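Versicolorin reductase (Brucella melitensis, PDB 4NIM) probably catalyses NAD(P)-dependent oxidation or reduction as a short-chain dehydrogenase/reductase, its substrate only suggested by its name. Local coordinates at residues F130-A135 with G146-V151; T31-A36 with E61-K66; S152-M157 with N258-V263. One frame throughout, in Å; residues are numbered along the deposited sequence.

Contact 1 of 3, residues F130-A135 with G146-V151; sequences FLIQEA and GAIVNV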
loop_
_atom_site.group_PDB
_atom_site.type_symbol
_atom_site.label_atom_id
_atom_site.label_comp_id
_atom_site.label_asym_id
_atom_site.label_seq_id
_atom_site.Cartn_x
_atom_site.Cartn_y
_atom_site.Cartn_z
ATOM N N PHE A 130 -8.782 4.410 -6.599
ATOM C CA PHE A 130 -8.673 5.648 -7.320
ATOM C C PHE A 130 -7.202 6.112 -7.470
ATOM O O PHE A 130 -6.865 6.670 -8.483
ATOM C CB PHE A 130 -9.621 6.704 -6.748
ATOM C CG PHE A 130 -11.006 6.416 -7.122
ATOM C CD1 PHE A 130 -11.430 6.672 -8.423
ATOM C CD2 PHE A 130 -11.842 5.732 -6.288
ATOM C CE1 PHE A 130 -12.700 6.294 -8.831
ATOM C CE2 PHE A 130 -13.111 5.347 -6.703
ATOM C CZ PHE A 130 -13.542 5.658 -7.972
ATOM N N LEU A 131 -6.340 5.719 -6.558
ATOM C CA LEU A 131 -4.870 5.957 -6.753
ATOM C C LEU A 131 -4.354 5.106 -7.910
ATOM O O LEU A 131 -3.580 5.569 -8.751
ATOM C CB LEU A 131 -4.103 5.615 -5.481
ATOM C CG LEU A 131 -4.342 6.614 -4.347
ATOM C CD1 LEU A 131 -3.984 5.984 -3.016
ATOM C CD2 LEU A 131 -3.482 7.825 -4.610
ATOM N N ILE A 132 -4.852 3.868 -7.983
ATOM C CA ILE A 132 -4.492 2.969 -9.061
ATOM C C ILE A 132 -5.008 3.526 -10.391
ATOM O O ILE A 132 -4.268 3.542 -11.379
ATOM C CB ILE A 132 -5.023 1.541 -8.813
ATOM C CG1 ILE A 132 -4.211 0.846 -7.708
ATOM C CG2 ILE A 132 -4.927 0.684 -10.074
ATOM C CD1 ILE A 132 -4.873 -0.381 -7.104
ATOM N N GLN A 133 -6.281 3.926 -10.417
ATOM C CA GLN A 133 -6.866 4.564 -11.611
ATOM C C GLN A 133 -5.941 5.672 -12.134
ATOM O O GLN A 133 -5.637 5.727 -13.341
ATOM C CB GLN A 133 -8.241 5.107 -11.292
ATOM C CG GLN A 133 -8.936 5.878 -12.411
ATOM C CD GLN A 133 -10.401 6.057 -12.117
ATOM O OE1 GLN A 133 -11.203 5.100 -12.189
ATOM N NE2 GLN A 133 -10.778 7.263 -11.804
ATOM N N GLU A 134 -5.590 6.601 -11.263
ATOM C CA GLU A 134 -4.773 7.720 -11.689
ATOM C C GLU A 134 -3.364 7.307 -12.100
ATOM O O GLU A 134 -2.795 7.888 -13.027
ATOM C CB GLU A 134 -4.707 8.814 -10.604
ATOM C CG GLU A 134 -6.024 9.521 -10.369
ATOM C CD GLU A 134 -6.584 10.130 -11.638
ATOM O OE1 GLU A 134 -5.875 10.853 -12.339
ATOM O OE2 GLU A 134 -7.759 9.863 -11.967
ATOM N N ALA A 135 -2.764 6.360 -11.378
ATOM C CA ALA A 135 -1.390 5.930 -11.721
ATOM C C ALA A 135 -1.377 5.259 -13.101
ATOM O O ALA A 135 -0.527 5.541 -13.937
ATOM C CB ALA A 135 -0.855 4.985 -10.660
ATOM N N GLY A 146 4.788 0.361 -15.489
ATOM C CA GLY A 146 4.593 0.717 -14.095
ATOM C C GLY A 146 4.531 -0.478 -13.170
ATOM O O GLY A 146 4.328 -1.600 -13.607
ATOM N N ALA A 147 4.745 -0.233 -11.887
ATOM C CA ALA A 147 4.640 -1.274 -10.868
ATOM C C ALA A 147 3.846 -0.687 -9.721
ATOM O O ALA A 147 4.079 0.452 -9.312
ATOM C CB ALA A 147 6.001 -1.770 -10.413
ATOM N N ILE A 148 2.800 -1.416 -9.338
ATOM C CA ILE A 148 1.951 -1.106 -8.203
ATOM C C ILE A 148 2.082 -2.216 -7.131
ATOM O O ILE A 148 2.087 -3.422 -7.457
ATOM C CB ILE A 148 0.499 -1.004 -8.667
ATOM C CG1 ILE A 148 0.390 0.072 -9.777
ATOM C CG2 ILE A 148 -0.410 -0.696 -7.511
ATOM C CD1 ILE A 148 -1.004 0.243 -10.321
ATOM N N VAL A 149 2.178 -1.803 -5.873
ATOM C CA VAL A 149 2.251 -2.738 -4.718
ATOM C C VAL A 149 1.147 -2.339 -3.749
ATOM O O VAL A 149 1.106 -1.219 -3.240
ATOM C CB VAL A 149 3.600 -2.754 -4.008
ATOM C CG1 VAL A 149 3.615 -3.785 -2.872
ATOM C CG2 VAL A 149 4.742 -3.032 -4.981
ATOM N N ASN A 150 0.176 -3.224 -3.583
ATOM C CA ASN A 150 -0.849 -3.051 -2.581
ATOM C C ASN A 150 -0.463 -3.723 -1.266
ATOM O O ASN A 150 -0.071 -4.904 -1.260
ATOM C CB ASN A 150 -2.157 -3.627 -3.099
ATOM C CG ASN A 150 -2.670 -2.851 -4.298
ATOM O OD1 ASN A 150 -2.467 -1.634 -4.359
ATOM N ND2 ASN A 150 -3.291 -3.534 -5.252
ATOM N N VAL A 151 -0.557 -3.005 -0.164
ATOM C CA VAL A 151 -0.279 -3.617 1.134
ATOM C C VAL A 151 -1.638 -4.060 1.719
ATOM O O VAL A 151 -2.461 -3.235 2.131
ATOM C CB VAL A 151 0.419 -2.684 2.083
ATOM C CG1 VAL A 151 0.683 -3.378 3.443
ATOM C CG2 VAL A 151 1.775 -2.229 1.481
#
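The carboxamide of N150 is gripped at both of its polar atoms while I132 from the helix abuts its end: OD1 accepts from the N99 side-chain amide, ND2 bonds to T177 OG1, and I132 CD1 fits between the two. This methyl lies 3.9 Å from N150 OD1 and 4.0 Å from N150 ND2, close to the continuation of the CB-CG bond, so it meets the amide head-on and not over a face. I132 attains this position with CG1 beside its backbone N and the chain then extended to CD1 (chi2 163°). Its other branch, CG2, turns to the strand residue two positions earlier and packs 4.0 Å from I148 CD1. The two isoleucines cross obliquely, and I132 CG1 lies 4.1 Å from I148 CG2, completing a purely aliphatic seam of methyl and methylene groups. I132 also leans on L97 and N99 of the neighbouring strand, and I148 on V191 on its other flank, so the helix 114-142 rests across the middle of the parallel sheet. Helix and strand 147-153 are the last two elements of a beta-alpha-beta crossover that starts at strand 96-99, as expected in a Rossmann fold. No hydrogen bond joins the segments themselves. The buried amide is satisfied by N99 and T177, which should fix its rotation, and the helix contributes only hydrocarbon to this pairing.

Contact 2 of 3, residues T31-A36 with E61-K66; sequences TARLFA and EELGAK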
loop_
_atom_site.group_PDB
_atom_site.type_symbol
_atom_site.label_atom_id
_atom_site.label_comp_id
_atom_site.label_asym_id
_atom_site.label_seq_id
_atom_site.Cartn_x
_atom_site.Cartn_y
_atom_site.Cartn_z
ATOM N N THR A 31 9.252 2.468 3.916
ATOM C CA THR A 31 9.316 2.180 2.491
ATOM C C THR A 31 9.961 3.368 1.724
ATOM O O THR A 31 10.844 3.168 0.864
ATOM C CB THR A 31 7.901 1.817 1.939
ATOM O OG1 THR A 31 7.386 0.686 2.678
ATOM C CG2 THR A 31 7.968 1.475 0.487
ATOM N N ALA A 32 9.510 4.592 2.019
ATOM C CA ALA A 32 10.013 5.770 1.320
ATOM C C ALA A 32 11.528 5.926 1.602
ATOM O O ALA A 32 12.299 6.108 0.674
ATOM C CB ALA A 32 9.238 7.048 1.711
ATOM N N ARG A 33 11.922 5.786 2.865
ATOM C CA ARG A 33 13.330 5.813 3.246
ATOM C C ARG A 33 14.164 4.782 2.495
ATOM O O ARG A 33 15.245 5.100 1.973
ATOM C CB ARG A 33 13.496 5.616 4.762
ATOM C CG ARG A 33 13.100 6.843 5.574
ATOM C CD ARG A 33 13.720 6.824 6.982
ATOM N NE ARG A 33 13.118 5.722 7.720
ATOM C CZ ARG A 33 11.965 5.793 8.398
ATOM N NH1 ARG A 33 11.309 6.955 8.490
ATOM N NH2 ARG A 33 11.480 4.706 9.001
ATOM N N LEU A 34 13.685 3.543 2.423
ATOM C CA LEU A 34 14.414 2.512 1.699
ATOM C C LEU A 34 14.532 2.878 0.197
ATOM O O LEU A 34 15.584 2.683 -0.433
ATOM C CB LEU A 34 13.723 1.146 1.862
ATOM C CG LEU A 34 14.423 0.024 1.124
ATOM C CD1 LEU A 34 15.846 -0.175 1.669
ATOM C CD2 LEU A 34 13.617 -1.269 1.183
ATOM N N PHE A 35 13.441 3.375 -0.371
ATOM C CA PHE A 35 13.419 3.742 -1.788
ATOM C C PHE A 35 14.477 4.813 -2.057
ATOM O O PHE A 35 15.191 4.725 -3.029
ATOM C CB PHE A 35 12.062 4.239 -2.227
ATOM C CG PHE A 35 11.100 3.135 -2.596
ATOM C CD1 PHE A 35 11.255 1.842 -2.091
ATOM C CD2 PHE A 35 10.054 3.385 -3.457
ATOM C CE1 PHE A 35 10.386 0.834 -2.466
ATOM C CE2 PHE A 35 9.158 2.367 -3.809
ATOM C CZ PHE A 35 9.329 1.100 -3.315
ATOM N N ALA A 36 14.555 5.812 -1.194
ATOM C CA ALA A 36 15.596 6.856 -1.306
ATOM C C ALA A 36 17.008 6.274 -1.164
ATOM O O ALA A 36 17.941 6.594 -1.959
ATOM C CB ALA A 36 15.341 7.935 -0.263
ATOM N N GLU A 61 15.133 14.012 1.387
ATOM C CA GLU A 61 16.074 14.827 0.626
ATOM C C GLU A 61 17.509 14.568 1.097
ATOM O O GLU A 61 18.398 14.459 0.272
ATOM C CB GLU A 61 15.703 16.318 0.700
ATOM C CG GLU A 61 14.336 16.643 0.074
ATOM C CD GLU A 61 14.409 17.179 -1.353
ATOM O OE1 GLU A 61 15.546 17.375 -1.852
ATOM O OE2 GLU A 61 13.348 17.402 -1.988
ATOM N N GLU A 62 17.736 14.426 2.404
ATOM C CA GLU A 62 19.099 14.192 2.893
ATOM C C GLU A 62 19.600 12.806 2.442
ATOM O O GLU A 62 20.798 12.596 2.374
ATOM C CB GLU A 62 19.207 14.356 4.424
ATOM N N LEU A 63 18.685 11.866 2.139
ATOM C CA LEU A 63 19.067 10.549 1.602
ATOM C C LEU A 63 19.282 10.572 0.097
ATOM O O LEU A 63 19.725 9.581 -0.483
ATOM C CB LEU A 63 17.986 9.495 1.933
ATOM C CG LEU A 63 17.881 9.139 3.417
ATOM C CD1 LEU A 63 16.662 8.256 3.662
ATOM C CD2 LEU A 63 19.165 8.477 3.927
ATOM N N GLY A 64 18.924 11.673 -0.560
ATOM C CA GLY A 64 19.155 11.817 -1.993
ATOM C C GLY A 64 17.968 11.884 -2.921
ATOM O O GLY A 64 18.153 12.010 -4.128
ATOM N N ALA A 65 16.742 11.780 -2.397
ATOM C CA ALA A 65 15.550 11.824 -3.244
ATOM C C ALA A 65 14.919 13.207 -3.202
ATOM O O ALA A 65 14.864 13.806 -2.134
ATOM C CB ALA A 65 14.542 10.804 -2.728
ATOM N N LYS A 66 14.434 13.718 -4.320
ATOM C CA LYS A 66 13.532 14.898 -4.274
ATOM C C LYS A 66 12.228 14.378 -3.720
ATOM O O LYS A 66 11.795 13.307 -4.099
ATOM C CB LYS A 66 13.286 15.525 -5.659
#
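A36 turns its methyl to L63 and A65, while the aromatic ring of F35, just before it on the helix, looks elsewhere: one ring face carries T31 CG2, 3.8 Å above the plane and displaced toward the rim, and the ring packs on A18 and I20 of strand 17-20. The contact itself is made by aliphatic side chains. A36 CB is 3.8 Å from L63 CB and 3.9 Å from A65 CB, a single methyl touching residues just before and just after G64. L63 reaches further with CD1, which lies 3.8 Å from R33 O on the preceding turn; its CG stands beside the backbone N (chi1 -69°), which sends CD1 back along helix 26-37 to R33. R33 adds CB at the margin, its guanidinium leading away. Between L63 and A65 the helix finishes in a Schellman motif, G64 taking a positive phi of 114° while G64 N bonds back to E61 O at 3.0 Å. That turn ends helix 50-63 and delivers K66 into strand 66-71, where it pairs with Q41 and L43. Two helices packed side by side over parallel strands, with the second turning into the edge strand, are typical of the first half of a Rossmann fold.

Contact 3 of 3, residues S152-M157 with N258-V263; sequences SSMSSM and NFDQSV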
loop_
_atom_site.group_PDB
_atom_site.type_symbol
_atom_site.label_atom_id
_atom_site.label_comp_id
_atom_site.label_asym_id
_atom_site.label_seq_id
_atom_site.Cartn_x
_atom_site.Cartn_y
_atom_site.Cartn_z
ATOM N N SER A 152 -1.872 -5.357 1.691
ATOM C CA SER A 152 -3.091 -5.935 2.190
ATOM C C SER A 152 -2.743 -6.678 3.490
ATOM O O SER A 152 -1.806 -6.293 4.179
ATOM C CB SER A 152 -3.708 -6.862 1.156
ATOM O OG SER A 152 -4.965 -7.340 1.584
ATOM N N SER A 153 -3.569 -7.651 3.888
ATOM C CA SER A 153 -3.448 -8.236 5.212
ATOM C C SER A 153 -3.533 -9.745 5.199
ATOM O O SER A 153 -4.197 -10.335 4.341
ATOM C CB SER A 153 -4.568 -7.637 6.087
ATOM O OG SER A 153 -4.588 -8.197 7.384
ATOM N N MET A 154 -2.987 -10.389 6.232
ATOM C CA MET A 154 -3.219 -11.822 6.448
ATOM C C MET A 154 -4.670 -12.094 6.796
ATOM O O MET A 154 -5.125 -13.217 6.779
ATOM C CB MET A 154 -2.322 -12.395 7.560
ATOM C CG MET A 154 -0.869 -12.464 7.149
ATOM S SD MET A 154 -0.482 -13.566 5.753
ATOM C CE MET A 154 -0.801 -15.168 6.406
ATOM N N SER A 155 -5.399 -11.041 7.172
ATOM C CA SER A 155 -6.809 -11.123 7.473
ATOM C C SER A 155 -7.746 -11.179 6.257
ATOM O O SER A 155 -8.981 -11.391 6.405
ATOM C CB SER A 155 -7.190 -9.908 8.346
ATOM O OG SER A 155 -6.541 -9.919 9.573
ATOM N N SER A 156 -7.180 -11.103 5.046
ATOM C CA SER A 156 -7.974 -10.868 3.869
ATOM C C SER A 156 -8.776 -12.067 3.375
ATOM O O SER A 156 -9.624 -11.914 2.507
ATOM C CB SER A 156 -7.067 -10.361 2.762
ATOM O OG SER A 156 -6.253 -11.376 2.267
ATOM N N MET A 157 -8.485 -13.270 3.871
ATOM C CA MET A 157 -9.276 -14.409 3.474
ATOM C C MET A 157 -10.564 -14.536 4.299
ATOM O O MET A 157 -11.557 -15.016 3.804
ATOM C CB MET A 157 -8.455 -15.696 3.568
ATOM C CG MET A 157 -9.291 -16.925 3.387
ATOM S SD MET A 157 -8.244 -18.389 3.221
ATOM C CE MET A 157 -7.291 -18.014 1.772
ATOM N N ASN A 258 1.846 -13.646 0.861
ATOM C CA ASN A 258 1.650 -13.632 2.319
ATOM C C ASN A 258 2.960 -13.363 3.011
ATOM O O ASN A 258 3.959 -14.014 2.733
ATOM C CB ASN A 258 1.090 -14.936 2.799
ATOM C CG ASN A 258 -0.280 -15.214 2.246
ATOM O OD1 ASN A 258 -0.444 -15.969 1.264
ATOM N ND2 ASN A 258 -1.242 -14.535 2.759
ATOM N N PHE A 259 2.934 -12.457 3.964
ATOM C CA PHE A 259 4.127 -12.043 4.669
ATOM C C PHE A 259 3.838 -11.993 6.144
ATOM O O PHE A 259 3.422 -10.972 6.652
ATOM C CB PHE A 259 4.597 -10.692 4.172
ATOM C CG PHE A 259 5.994 -10.341 4.601
ATOM C CD1 PHE A 259 6.224 -9.742 5.835
ATOM C CD2 PHE A 259 7.078 -10.650 3.808
ATOM C CE1 PHE A 259 7.520 -9.422 6.266
ATOM C CE2 PHE A 259 8.384 -10.318 4.210
ATOM C CZ PHE A 259 8.599 -9.744 5.459
ATOM N N ASP A 260 4.150 -13.067 6.849
ATOM C CA ASP A 260 3.781 -13.191 8.275
ATOM C C ASP A 260 4.306 -14.516 8.803
ATOM O O ASP A 260 4.566 -15.436 8.006
ATOM C CB ASP A 260 2.213 -13.185 8.466
ATOM C CG ASP A 260 1.796 -13.002 9.927
ATOM O OD1 ASP A 260 2.488 -12.273 10.656
ATOM O OD2 ASP A 260 0.788 -13.602 10.366
ATOM N N GLN A 261 4.419 -14.616 10.125
ATOM C CA GLN A 261 4.699 -15.886 10.782
ATOM C C GLN A 261 3.377 -16.683 11.079
ATOM O O GLN A 261 3.103 -17.109 12.182
ATOM C CB GLN A 261 5.543 -15.680 12.008
ATOM C CG GLN A 261 6.945 -15.236 11.579
ATOM C CD GLN A 261 7.932 -15.126 12.699
ATOM O OE1 GLN A 261 7.586 -14.595 13.762
ATOM N NE2 GLN A 261 9.198 -15.598 12.467
ATOM N N SER A 262 2.629 -16.883 10.037
ATOM C CA SER A 262 1.401 -17.687 10.042
ATOM C C SER A 262 1.157 -18.083 8.586
ATOM O O SER A 262 1.781 -17.519 7.668
ATOM C CB SER A 262 0.241 -16.912 10.608
ATOM O OG SER A 262 -0.275 -15.904 9.707
ATOM N N VAL A 263 0.247 -19.036 8.380
ATOM C CA VAL A 263 0.105 -19.685 7.097
ATOM C C VAL A 263 -1.381 -20.008 6.916
ATOM O O VAL A 263 -1.953 -20.732 7.708
ATOM C CB VAL A 263 0.958 -20.988 7.043
ATOM C CG1 VAL A 263 0.699 -21.682 5.698
ATOM C CG2 VAL A 263 2.474 -20.661 7.168
#
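M154 curls its side chain across the segment 258-263, meeting N258 at about a right angle and D260 on a slant. The chain bends at both chi2 and chi3 (-63° and -67°), which sets CG, SD and CE against three different residues. CG lies on the methylene of D260, with M154 CG 3.4 Å from D260 CB, a tight approach. The sulfur faces N258: the N258 amide gives a weak N-H...S hydrogen bond from ND2 to M154 SD, 3.2 Å long with an angle of 153° at the hydrogen, and N258 CB sits 3.6 Å from the same sulfur. The terminal methyl, M154 CE, ends 3.4 Å from S262 OG. That hydroxyl is turned back along its own segment and donates to D260 OD2 at 2.6 Å, meeting the carboxylate on its anti side. The bond ties the two residues that receive CG and CE.

On the other side of the contact the backbone is shaped by an ST turn, S155 N bonding to S153 OG at 3.0 Å, and M154 O is held by W264 NE1. S153 OG also has a weak bond with Y166 OH; S153, Y166 and K170 match the family's Ser-Tyr-Lys set, placing the contact just past the probable active-site serine. It joins the residue after strand 147-153 to the end of strand 256-259 and the following loop, past strand 190-196 between them. Across this seam only the weak sulfur bond is polar; the Asp-Ser pair lies within one segment, where the hydroxyl probably stabilises the negative charge of D260 beside the methionine.

Overall arrangement
Contact 1 is the core member, with its touching residues all buried, contact 2 is half buried where helix 26-37 meets the end of helix 50-63 and the turn after it, and contact 3 lies at the surface. Contacts 1 and 3 share strand 147-153: one fixes a helix to its middle, the other joins the loop at its end to the end of strand 256-259 and the loop after it. Contact 2 lies over the other half of the sheet, its centre 20 Å from that of contact 1. Chemistry follows place: branched aliphatics beside a satisfied amide inside, alanine and leucine at that helix end, and thioether, amide, carboxylate and hydroxyl at the surface.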